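Local structure of flavodoxin (6GAQ) at residues A[9-17]-A[38-48]; A[123-131]-A[142-153]. The protein binds flavin mononucleotide and probably serves as a low-potential electron donor to a number of redox enzymes. One frame throughout, in Å; residues are numbered along the deposited sequence.

From the N terminus, strand 11-16 runs along the sheet toward the flavin phosphate, the chain returns through helix 21-35, and strand 40-44 comes in alongside the first: interaction 1 closes this loop. Interaction 2 opens much later, after strands 58-63 and 91-98 have filled the middle of the sheet, and joins strand 122-131 to the last helix, 137-152, across a short calcium-binding connection. The two are therefore in series, neither nested nor crossing. Interaction 1 pairs edge strand 40-44 with strand 11-16, whereas interaction 2 lays the last helix over the opposite edge strand, 122-131, of the same parallel sheet. They meet where Ile11 CD1 packs 3.6 Å from Phe150 CE2.

Interaction 1: residues A[9-17]-A[38-48]; sequences AKILIAYAS and HEVVLQEMEGM. With FMN (flavin mononucleotide), chain C.
The Tyr15 ring slants over the neighbouring strand, meeting Leu42 CG, Glu44 CG and the Gln43 carbonyl obliquely, while Ser17 CB lies in the ring plane at its edge. Tyr15 CE2 is 4.0 Å from Leu42 CG, and the ring plane is turned 33° from the Glu44 carboxylate. The ring gets there because CG sits between the backbone N and the carbonyl carbon (chi1 71°), bringing the phenol back across a partner strand from which CB points away. At the other end the His38 imidazole meets the Lys10 chain and Ile11 CD1, again obliquely; Lys10 CE comes 3.2 Å from His38 ND1. Beside it Glu39 OE1 accepts a hydrogen bond from Ala9 N, which approaches from above the carboxylate plane.

Between these ends the strands run parallel, Ile13 N to Val41 O (2.8 Å) and Gln43 N to Ile13 O (2.9 Å) being typical rungs. Branched aliphatics suit the face beneath helix 21-35: Ile13 CD1 touches Val40 CG1 at 3.7 Å. On the reverse face slim Ala14 admits Met48 SD, and the extended Met48 chain meets Leu12 CD2 tip to tip through CE. Met45 SD covers Ala16 CB at 3.6 Å. Beyond the strand Ser17 OG donates a hydrogen bond to FMN O2P (2.9 Å), at the phosphate-binding end of the beta-alpha-beta unit that opens the flavodoxin fold.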
loop_
_atom_site.group_PDB
_atom_site.type_symbol
_atom_site.label_atom_id
_atom_site.label_comp_id
_atom_site.label_asym_id
_atom_site.label_seq_id
_atom_site.Cartn_x
_atom_site.Cartn_y
_atom_site.Cartn_z
ATOM N N ALA A 9 -5.786 -17.168 5.254
ATOM C CA ALA A 9 -5.390 -15.894 4.664
ATOM C C ALA A 9 -5.563 -14.760 5.668
ATOM O O ALA A 9 -6.521 -14.749 6.443
ATOM C CB ALA A 9 -6.195 -15.620 3.403
ATOM N N LYS A 10 -4.637 -13.802 5.653
ATOM C CA LYS A 10 -4.675 -12.722 6.632
ATOM C C LYS A 10 -4.429 -11.354 6.007
ATOM O O LYS A 10 -5.378 -10.605 5.759
ATOM C CB LYS A 10 -3.659 -12.977 7.743
ATOM C CG LYS A 10 -4.184 -12.610 9.112
ATOM C CD LYS A 10 -3.312 -13.158 10.213
ATOM C CE LYS A 10 -3.948 -12.889 11.556
ATOM N NZ LYS A 10 -4.591 -11.546 11.599
ATOM N N ILE A 11 -3.167 -11.009 5.766
ATOM C CA ILE A 11 -2.789 -9.683 5.292
ATOM C C ILE A 11 -2.241 -9.794 3.876
ATOM O O ILE A 11 -1.435 -10.683 3.578
ATOM C CB ILE A 11 -1.763 -9.018 6.230
ATOM C CG1 ILE A 11 -2.357 -8.852 7.630
ATOM C CG2 ILE A 11 -1.331 -7.667 5.681
ATOM C CD1 ILE A 11 -1.466 -8.090 8.589
ATOM N N LEU A 12 -2.684 -8.889 3.007
ATOM C CA LEU A 12 -2.249 -8.842 1.618
ATOM C C LEU A 12 -1.535 -7.527 1.347
ATOM O O LEU A 12 -2.001 -6.458 1.759
ATOM C CB LEU A 12 -3.438 -8.998 0.663
ATOM C CG LEU A 12 -3.316 -8.348 -0.718
ATOM C CD1 LEU A 12 -2.376 -9.142 -1.614
ATOM C CD2 LEU A 12 -4.684 -8.202 -1.366
ATOM N N ILE A 13 -0.405 -7.610 0.651
ATOM C CA ILE A 13 0.363 -6.440 0.238
ATOM C C ILE A 13 0.343 -6.414 -1.285
ATOM O O ILE A 13 1.071 -7.171 -1.939
ATOM C CB ILE A 13 1.797 -6.461 0.777
ATOM C CG1 ILE A 13 1.793 -6.521 2.305
ATOM C CG2 ILE A 13 2.563 -5.237 0.297
ATOM C CD1 ILE A 13 3.165 -6.707 2.908
ATOM N N ALA A 14 -0.492 -5.550 -1.855
ATOM C CA ALA A 14 -0.563 -5.353 -3.297
ATOM C C ALA A 14 0.141 -4.047 -3.642
ATOM O O ALA A 14 -0.236 -2.984 -3.138
ATOM C CB ALA A 14 -2.013 -5.331 -3.780
ATOM N N TYR A 15 1.163 -4.126 -4.492
ATOM C CA TYR A 15 2.004 -2.976 -4.785
ATOM C C TYR A 15 2.153 -2.782 -6.287
ATOM O O TYR A 15 2.125 -3.741 -7.064
ATOM C CB TYR A 15 3.394 -3.115 -4.137
ATOM C CG TYR A 15 4.281 -4.166 -4.770
ATOM C CD1 TYR A 15 5.172 -3.834 -5.784
ATOM C CD2 TYR A 15 4.235 -5.487 -4.346
ATOM C CE1 TYR A 15 5.984 -4.790 -6.364
ATOM C CE2 TYR A 15 5.045 -6.451 -4.919
ATOM C CZ TYR A 15 5.919 -6.096 -5.927
ATOM O OH TYR A 15 6.727 -7.050 -6.501
ATOM N N ALA A 16 2.316 -1.521 -6.682
ATOM C CA ALA A 16 2.636 -1.139 -8.053
ATOM C C ALA A 16 4.018 -0.501 -8.041
ATOM O O ALA A 16 4.211 0.559 -7.436
ATOM C CB ALA A 16 1.594 -0.179 -8.620
ATOM N N SER A 17 4.978 -1.146 -8.699
ATOM C CA SER A 17 6.345 -0.651 -8.734
ATOM C C SER A 17 6.900 -0.779 -10.142
ATOM O O SER A 17 6.708 -1.801 -10.805
ATOM C CB SER A 17 7.241 -1.410 -7.748
ATOM O OG SER A 17 8.567 -0.912 -7.786
ATOM N N HIS A 38 1.630 -13.624 11.296
ATOM C CA HIS A 38 0.591 -13.346 10.320
ATOM C C HIS A 38 0.901 -14.050 9.001
ATOM O O HIS A 38 2.041 -14.431 8.722
ATOM C CB HIS A 38 0.466 -11.839 10.074
ATOM C CG HIS A 38 -0.075 -11.069 11.240
ATOM N ND1 HIS A 38 -1.087 -11.545 12.045
ATOM C CD2 HIS A 38 0.251 -9.848 11.728
ATOM C CE1 HIS A 38 -1.360 -10.652 12.981
ATOM N NE2 HIS A 38 -0.561 -9.615 12.812
ATOM N N GLU A 39 -0.136 -14.212 8.182
ATOM C CA GLU A 39 -0.011 -14.808 6.856
ATOM C C GLU A 39 0.021 -13.676 5.835
ATOM O O GLU A 39 -1.007 -13.046 5.565
ATOM C CB GLU A 39 -1.165 -15.770 6.587
ATOM C CG GLU A 39 -0.733 -17.155 6.135
ATOM C CD GLU A 39 -1.897 -18.121 6.042
ATOM O OE1 GLU A 39 -3.004 -17.765 6.497
ATOM O OE2 GLU A 39 -1.704 -19.237 5.514
ATOM N N VAL A 40 1.196 -13.422 5.267
ATOM C CA VAL A 40 1.449 -12.223 4.474
ATOM C C VAL A 40 1.699 -12.638 3.030
ATOM O O VAL A 40 2.714 -13.276 2.722
ATOM C CB VAL A 40 2.630 -11.419 5.031
ATOM C CG1 VAL A 40 2.740 -10.076 4.328
ATOM C CG2 VAL A 40 2.477 -11.238 6.532
ATOM N N VAL A 41 0.782 -12.261 2.140
ATOM C CA VAL A 41 0.908 -12.502 0.706
ATOM C C VAL A 41 1.369 -11.216 0.035
ATOM O O VAL A 41 0.889 -10.123 0.363
ATOM C CB VAL A 41 -0.422 -13.001 0.106
ATOM C CG1 VAL A 41 -0.326 -13.115 -1.411
ATOM C CG2 VAL A 41 -0.812 -14.337 0.719
ATOM N N LEU A 42 2.305 -11.343 -0.905
ATOM C CA LEU A 42 2.911 -10.209 -1.593
ATOM C C LEU A 42 2.618 -10.329 -3.081
ATOM O O LEU A 42 3.063 -11.285 -3.727
ATOM C CB LEU A 42 4.420 -10.170 -1.333
ATOM C CG LEU A 42 5.233 -8.954 -1.773
ATOM C CD1 LEU A 42 5.077 -7.815 -0.779
ATOM C CD2 LEU A 42 6.697 -9.339 -1.925
ATOM N N GLN A 43 1.878 -9.363 -3.626
ATOM C CA GLN A 43 1.429 -9.428 -5.009
ATOM C C GLN A 43 1.568 -8.069 -5.680
ATOM O O GLN A 43 1.529 -7.027 -5.022
ATOM C CB GLN A 43 -0.033 -9.887 -5.108
ATOM C CG GLN A 43 -0.253 -11.367 -4.858
ATOM C CD GLN A 43 -1.652 -11.815 -5.237
ATOM O OE1 GLN A 43 -2.476 -11.013 -5.678
ATOM N NE2 GLN A 43 -1.927 -13.102 -5.066
ATOM N N GLU A 44 1.732 -8.096 -7.000
ATOM C CA GLU A 44 1.608 -6.891 -7.804
ATOM C C GLU A 44 0.138 -6.633 -8.114
ATOM O O GLU A 44 -0.651 -7.564 -8.299
ATOM C CB GLU A 44 2.407 -7.018 -9.103
ATOM C CG GLU A 44 3.774 -7.671 -8.942
ATOM C CD GLU A 44 4.615 -7.589 -10.205
ATOM O OE1 GLU A 44 4.288 -6.768 -11.087
ATOM O OE2 GLU A 44 5.602 -8.347 -10.316
ATOM N N MET A 45 -0.233 -5.353 -8.164
ATOM C CA MET A 45 -1.635 -4.993 -8.337
ATOM C C MET A 45 -2.065 -4.934 -9.796
ATOM O O MET A 45 -3.270 -4.926 -10.071
ATOM C CB MET A 45 -1.927 -3.648 -7.667
ATOM C CG MET A 45 -1.140 -2.480 -8.228
ATOM S SD MET A 45 -1.780 -0.898 -7.648
ATOM C CE MET A 45 -2.038 -1.256 -5.912
ATOM N N GLU A 46 -1.121 -4.885 -10.730
ATOM C CA GLU A 46 -1.472 -4.928 -12.141
ATOM C C GLU A 46 -2.024 -6.302 -12.504
ATOM O O GLU A 46 -1.562 -7.333 -12.006
ATOM C CB GLU A 46 -0.251 -4.591 -13.002
ATOM C CG GLU A 46 -0.382 -4.938 -14.483
ATOM C CD GLU A 46 -0.065 -6.390 -14.777
ATOM O OE1 GLU A 46 0.693 -7.012 -14.001
ATOM O OE2 GLU A 46 -0.606 -6.918 -15.767
ATOM N N GLY A 47 -3.034 -6.310 -13.375
ATOM C CA GLY A 47 -3.627 -7.550 -13.844
ATOM C C GLY A 47 -4.299 -8.336 -12.739
ATOM O O GLY A 47 -4.704 -9.487 -12.928
ATOM N N MET A 48 -4.425 -7.704 -11.578
ATOM C CA MET A 48 -4.965 -8.327 -10.380
ATOM C C MET A 48 -6.428 -7.928 -10.237
ATOM O O MET A 48 -6.738 -6.746 -10.052
ATOM C CB MET A 48 -4.161 -7.900 -9.152
ATOM C CG MET A 48 -4.750 -8.323 -7.820
ATOM S SD MET A 48 -3.791 -7.667 -6.440
ATOM C CE MET A 48 -4.594 -8.471 -5.057
HETATM N N1 FMN C . 6.729 11.516 -7.414
HETATM C C2 FMN C . 5.753 12.175 -6.694
HETATM O O2 FMN C . 5.744 12.105 -5.466
HETATM N N3 FMN C . 4.786 12.913 -7.346
HETATM C C4 FMN C . 4.790 12.995 -8.724
HETATM O O4 FMN C . 3.927 13.652 -9.305
HETATM C C4A FMN C . 5.771 12.333 -9.452
HETATM N N5 FMN C . 5.778 12.414 -10.829
HETATM C C5A FMN C . 6.752 11.757 -11.550
HETATM C C6 FMN C . 6.754 11.841 -12.938
HETATM C C7 FMN C . 7.732 11.183 -13.673
HETATM C C7M FMN C . 7.730 11.276 -15.170
HETATM C C8 FMN C . 8.708 10.438 -13.018
HETATM C C8M FMN C . 9.767 9.725 -13.806
HETATM C C9 FMN C . 8.705 10.355 -11.630
HETATM C C9A FMN C . 7.727 11.012 -10.892
HETATM N N10 FMN C . 7.715 10.922 -9.512
HETATM C C10 FMN C . 6.743 11.590 -8.792
HETATM C "C1'" FMN C . 8.775 10.137 -8.791
HETATM C "C2'" FMN C . 8.452 8.662 -8.577
HETATM O "O2'" FMN C . 7.250 8.522 -7.855
HETATM C "C3'" FMN C . 9.608 8.041 -7.798
HETATM O "O3'" FMN C . 10.723 7.902 -8.651
HETATM C "C4'" FMN C . 9.275 6.692 -7.164
HETATM O "O4'" FMN C . 10.211 6.428 -6.143
HETATM C "C5'" FMN C . 9.300 5.538 -8.162
HETATM O "O5'" FMN C . 8.937 4.361 -7.473
HETATM P P FMN C . 9.120 2.898 -8.123
HETATM O O1P FMN C . 10.577 2.517 -8.050
HETATM O O2P FMN C . 8.303 1.895 -7.345
HETATM O O3P FMN C . 8.675 2.914 -9.566
#

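Interaction 2: residues A[123-131]-A[142-153]; sequences LVQEGLKIE and KCSNFAIAFAEK. With CA (calcium ion), chain E.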
loop_
_atom_site.group_PDB
_atom_site.type_symbol
_atom_site.label_atom_id
_atom_site.label_comp_id
_atom_site.label_asym_id
_atom_site.label_seq_id
_atom_site.Cartn_x
_atom_site.Cartn_y
_atom_site.Cartn_z
ATOM N N LEU A 123 -9.611 2.284 7.582
ATOM C CA LEU A 123 -8.255 2.802 7.439
ATOM C C LEU A 123 -7.672 3.024 8.829
ATOM O O LEU A 123 -8.111 3.920 9.557
ATOM C CB LEU A 123 -8.265 4.091 6.625
ATOM C CG LEU A 123 -6.908 4.701 6.282
ATOM C CD1 LEU A 123 -6.056 3.706 5.513
ATOM C CD2 LEU A 123 -7.101 5.980 5.488
ATOM N N VAL A 124 -6.678 2.215 9.198
ATOM C CA VAL A 124 -6.198 2.201 10.575
ATOM C C VAL A 124 -5.107 3.230 10.860
ATOM O O VAL A 124 -4.876 3.558 12.033
ATOM C CB VAL A 124 -5.687 0.800 10.958
ATOM C CG1 VAL A 124 -6.852 -0.167 11.105
ATOM C CG2 VAL A 124 -4.694 0.295 9.923
ATOM N N GLN A 125 -4.431 3.748 9.836
ATOM C CA GLN A 125 -3.358 4.706 10.068
ATOM C C GLN A 125 -3.063 5.465 8.783
ATOM O O GLN A 125 -3.404 5.023 7.683
ATOM C CB GLN A 125 -2.091 4.015 10.587
ATOM C CG GLN A 125 -1.565 2.913 9.683
ATOM C CD GLN A 125 -0.580 2.004 10.392
ATOM O OE1 GLN A 125 -0.855 1.502 11.482
ATOM N NE2 GLN A 125 0.575 1.789 9.776
ATOM N N GLU A 126 -2.418 6.619 8.947
ATOM C CA GLU A 126 -2.030 7.442 7.813
ATOM C C GLU A 126 -0.962 6.737 6.984
ATOM O O GLU A 126 -0.166 5.945 7.494
ATOM C CB GLU A 126 -1.521 8.803 8.294
ATOM C CG GLU A 126 -1.207 9.804 7.188
ATOM C CD GLU A 126 -2.382 10.042 6.257
ATOM O OE1 GLU A 126 -3.527 10.128 6.746
ATOM O OE2 GLU A 126 -2.156 10.144 5.032
ATOM N N GLY A 127 -0.955 7.035 5.687
ATOM C CA GLY A 127 -0.092 6.317 4.772
ATOM C C GLY A 127 1.380 6.601 5.000
ATOM O O GLY A 127 1.774 7.649 5.514
ATOM N N LEU A 128 2.203 5.633 4.601
ATOM C CA LEU A 128 3.651 5.756 4.659
ATOM C C LEU A 128 4.156 6.393 3.370
ATOM O O LEU A 128 3.861 5.907 2.273
ATOM C CB LEU A 128 4.297 4.385 4.867
ATOM C CG LEU A 128 5.764 4.208 4.473
ATOM C CD1 LEU A 128 6.676 4.958 5.433
ATOM C CD2 LEU A 128 6.124 2.728 4.421
ATOM N N LYS A 129 4.910 7.480 3.506
ATOM C CA LYS A 129 5.440 8.230 2.372
ATOM C C LYS A 129 6.961 8.167 2.417
ATOM O O LYS A 129 7.588 8.763 3.300
ATOM C CB LYS A 129 4.938 9.671 2.395
ATOM C CG LYS A 129 3.467 9.782 2.757
ATOM C CD LYS A 129 2.937 11.180 2.534
ATOM C CE LYS A 129 2.173 11.663 3.753
ATOM N NZ LYS A 129 1.307 10.606 4.347
ATOM N N ILE A 130 7.549 7.439 1.473
ATOM C CA ILE A 130 8.995 7.286 1.358
ATOM C C ILE A 130 9.445 8.030 0.107
ATOM O O ILE A 130 8.728 8.042 -0.899
ATOM C CB ILE A 130 9.393 5.795 1.297
ATOM C CG1 ILE A 130 9.099 5.102 2.631
ATOM C CG2 ILE A 130 10.861 5.619 0.899
ATOM C CD1 ILE A 130 10.126 5.378 3.722
ATOM N N GLU A 131 10.616 8.665 0.171
ATOM C CA GLU A 131 11.159 9.352 -0.993
ATOM C C GLU A 131 12.150 8.438 -1.695
ATOM O O GLU A 131 13.160 8.026 -1.104
ATOM C CB GLU A 131 11.810 10.679 -0.605
ATOM C CG GLU A 131 12.761 11.244 -1.663
ATOM C CD GLU A 131 12.992 12.740 -1.514
ATOM O OE1 GLU A 131 13.166 13.424 -2.545
ATOM O OE2 GLU A 131 12.999 13.239 -0.372
ATOM N N LYS A 142 11.396 4.114 9.078
ATOM C CA LYS A 142 10.051 4.568 8.739
ATOM C C LYS A 142 9.162 3.389 8.364
ATOM O O LYS A 142 8.019 3.284 8.827
ATOM C CB LYS A 142 10.106 5.584 7.596
ATOM C CG LYS A 142 10.330 7.019 8.043
ATOM C CD LYS A 142 10.738 7.907 6.875
ATOM C CE LYS A 142 9.537 8.303 6.029
ATOM N NZ LYS A 142 9.921 9.225 4.923
ATOM N N CYS A 143 9.675 2.487 7.523
ATOM C CA CYS A 143 8.912 1.299 7.154
ATOM C C CYS A 143 8.704 0.383 8.352
ATOM O O CYS A 143 7.629 -0.209 8.509
ATOM C CB CYS A 143 9.624 0.549 6.027
ATOM S SG CYS A 143 9.966 1.537 4.553
ATOM N N SER A 144 9.722 0.254 9.208
ATOM C CA SER A 144 9.612 -0.626 10.367
ATOM C C SER A 144 8.539 -0.139 11.334
ATOM O O SER A 144 7.777 -0.944 11.882
ATOM C CB SER A 144 10.963 -0.733 11.072
ATOM O OG SER A 144 10.913 -1.671 12.133
ATOM N N ASN A 145 8.462 1.176 11.554
ATOM C CA ASN A 145 7.438 1.713 12.446
ATOM C C ASN A 145 6.047 1.580 11.836
ATOM O O ASN A 145 5.081 1.271 12.542
ATOM C CB ASN A 145 7.739 3.175 12.773
ATOM C CG ASN A 145 9.046 3.349 13.519
ATOM O OD1 ASN A 145 9.514 2.435 14.198
ATOM N ND2 ASN A 145 9.646 4.527 13.394
ATOM N N PHE A 146 5.930 1.810 10.526
ATOM C CA PHE A 146 4.631 1.724 9.865
ATOM C C PHE A 146 4.068 0.310 9.941
ATOM O O PHE A 146 2.897 0.113 10.284
ATOM C CB PHE A 146 4.761 2.181 8.410
ATOM C CG PHE A 146 3.473 2.127 7.636
ATOM C CD1 PHE A 146 2.573 3.179 7.690
ATOM C CD2 PHE A 146 3.168 1.030 6.848
ATOM C CE1 PHE A 146 1.389 3.133 6.976
ATOM C CE2 PHE A 146 1.985 0.978 6.134
ATOM C CZ PHE A 146 1.095 2.032 6.198
ATOM N N ALA A 147 4.896 -0.690 9.628
ATOM C CA ALA A 147 4.417 -2.068 9.608
ATOM C C ALA A 147 4.080 -2.575 11.005
ATOM O O ALA A 147 3.144 -3.367 11.165
ATOM C CB ALA A 147 5.457 -2.975 8.952
ATOM N N ILE A 148 4.822 -2.136 12.023
ATOM C CA ILE A 148 4.560 -2.596 13.383
ATOM C C ILE A 148 3.249 -2.016 13.901
ATOM O O ILE A 148 2.457 -2.716 14.543
ATOM C CB ILE A 148 5.745 -2.246 14.301
ATOM C CG1 ILE A 148 6.924 -3.182 14.025
ATOM C CG2 ILE A 148 5.336 -2.325 15.765
ATOM C CD1 ILE A 148 8.218 -2.744 14.675
ATOM N N ALA A 149 2.996 -0.734 13.627
ATOM C CA ALA A 149 1.741 -0.122 14.053
ATOM C C ALA A 149 0.547 -0.793 13.384
ATOM O O ALA A 149 -0.514 -0.948 14.000
ATOM C CB ALA A 149 1.754 1.376 13.750
ATOM N N PHE A 150 0.703 -1.196 12.121
ATOM C CA PHE A 150 -0.352 -1.946 11.450
ATOM C C PHE A 150 -0.580 -3.290 12.127
ATOM O O PHE A 150 -1.725 -3.730 12.285
ATOM C CB PHE A 150 0.002 -2.139 9.975
ATOM C CG PHE A 150 -1.117 -2.705 9.149
ATOM C CD1 PHE A 150 -2.118 -1.883 8.658
ATOM C CD2 PHE A 150 -1.164 -4.058 8.854
ATOM C CE1 PHE A 150 -3.149 -2.400 7.895
ATOM C CE2 PHE A 150 -2.190 -4.580 8.089
ATOM C CZ PHE A 150 -3.184 -3.750 7.609
ATOM N N ALA A 151 0.502 -3.956 12.539
ATOM C CA ALA A 151 0.366 -5.223 13.248
ATOM C C ALA A 151 -0.281 -5.033 14.613
ATOM O O ALA A 151 -0.993 -5.926 15.089
ATOM C CB ALA A 151 1.731 -5.893 13.394
ATOM N N GLU A 152 -0.046 -3.886 15.257
ATOM C CA GLU A 152 -0.691 -3.614 16.536
ATOM C C GLU A 152 -2.200 -3.471 16.382
ATOM O O GLU A 152 -2.944 -3.706 17.340
ATOM C CB GLU A 152 -0.098 -2.354 17.167
ATOM C CG GLU A 152 1.242 -2.577 17.849
ATOM C CD GLU A 152 1.959 -1.280 18.167
ATOM O OE1 GLU A 152 3.147 -1.334 18.549
ATOM O OE2 GLU A 152 1.335 -0.205 18.034
ATOM N N LYS A 153 -2.666 -3.090 15.191
ATOM C CA LYS A 153 -4.096 -3.056 14.915
ATOM C C LYS A 153 -4.697 -4.448 14.775
ATOM O O LYS A 153 -5.924 -4.569 14.697
ATOM C CB LYS A 153 -4.365 -2.251 13.642
ATOM C CG LYS A 153 -3.788 -0.845 13.661
ATOM C CD LYS A 153 -4.516 0.038 14.659
ATOM C CE LYS A 153 -3.714 1.290 14.973
ATOM N NZ LYS A 153 -3.247 1.975 13.737
HETATM CA CA CA E . 14.978 7.361 0.437
HETATM O O HOH W 1 16.484 7.953 -1.424
#
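Leu128 and Phe146 bring their CA atoms closest, where strand 128-131 runs almost antiparallel to helix 142-152 (164°), their axes 9.3 Å apart. The Phe146 ring is clasped from both sides: Leu128 CB makes a CH-pi contact over one face, 3.7 Å from the centroid, while Gln125 NE2 lies over the opposite face toward the rim and Glu126 O stands at the edge. With CG tucked in between N and C of its own backbone (chi1 57°) and the chain extended beyond, Gln125 carries its amide to the ring. Its plane 81° from that of the ring, the amide donates through Gln125 NE2 to Phe146 O at 2.9 Å. This carbonyl also keeps its helical bond from Phe150 N, which arrives on the other face of the carbonyl plane, so two donors grip a single oxygen.

Two lysines use their length to reach backbone carbonyls of 123-131. Lys153 NZ donates a hydrogen bond to Val124 O (2.8 Å) from above the carbonyl plane, and a weak second one to Gln125 OE1; Lys142 NZ donates to Lys129 O (2.9 Å) within it. Compact Cys143 SG fits against Leu128 CD2 and Ile130 CD1, and the Val124 side chain crosses that of Phe150 at about a right angle. Glu131 O binds a calcium ion together with Ala133 and Asp139. Strand 91-98 flanks the contact, with Ala93 touching both Phe146 and Phe150, and helix 21-35 packs alongside through Ile25 and Ser32.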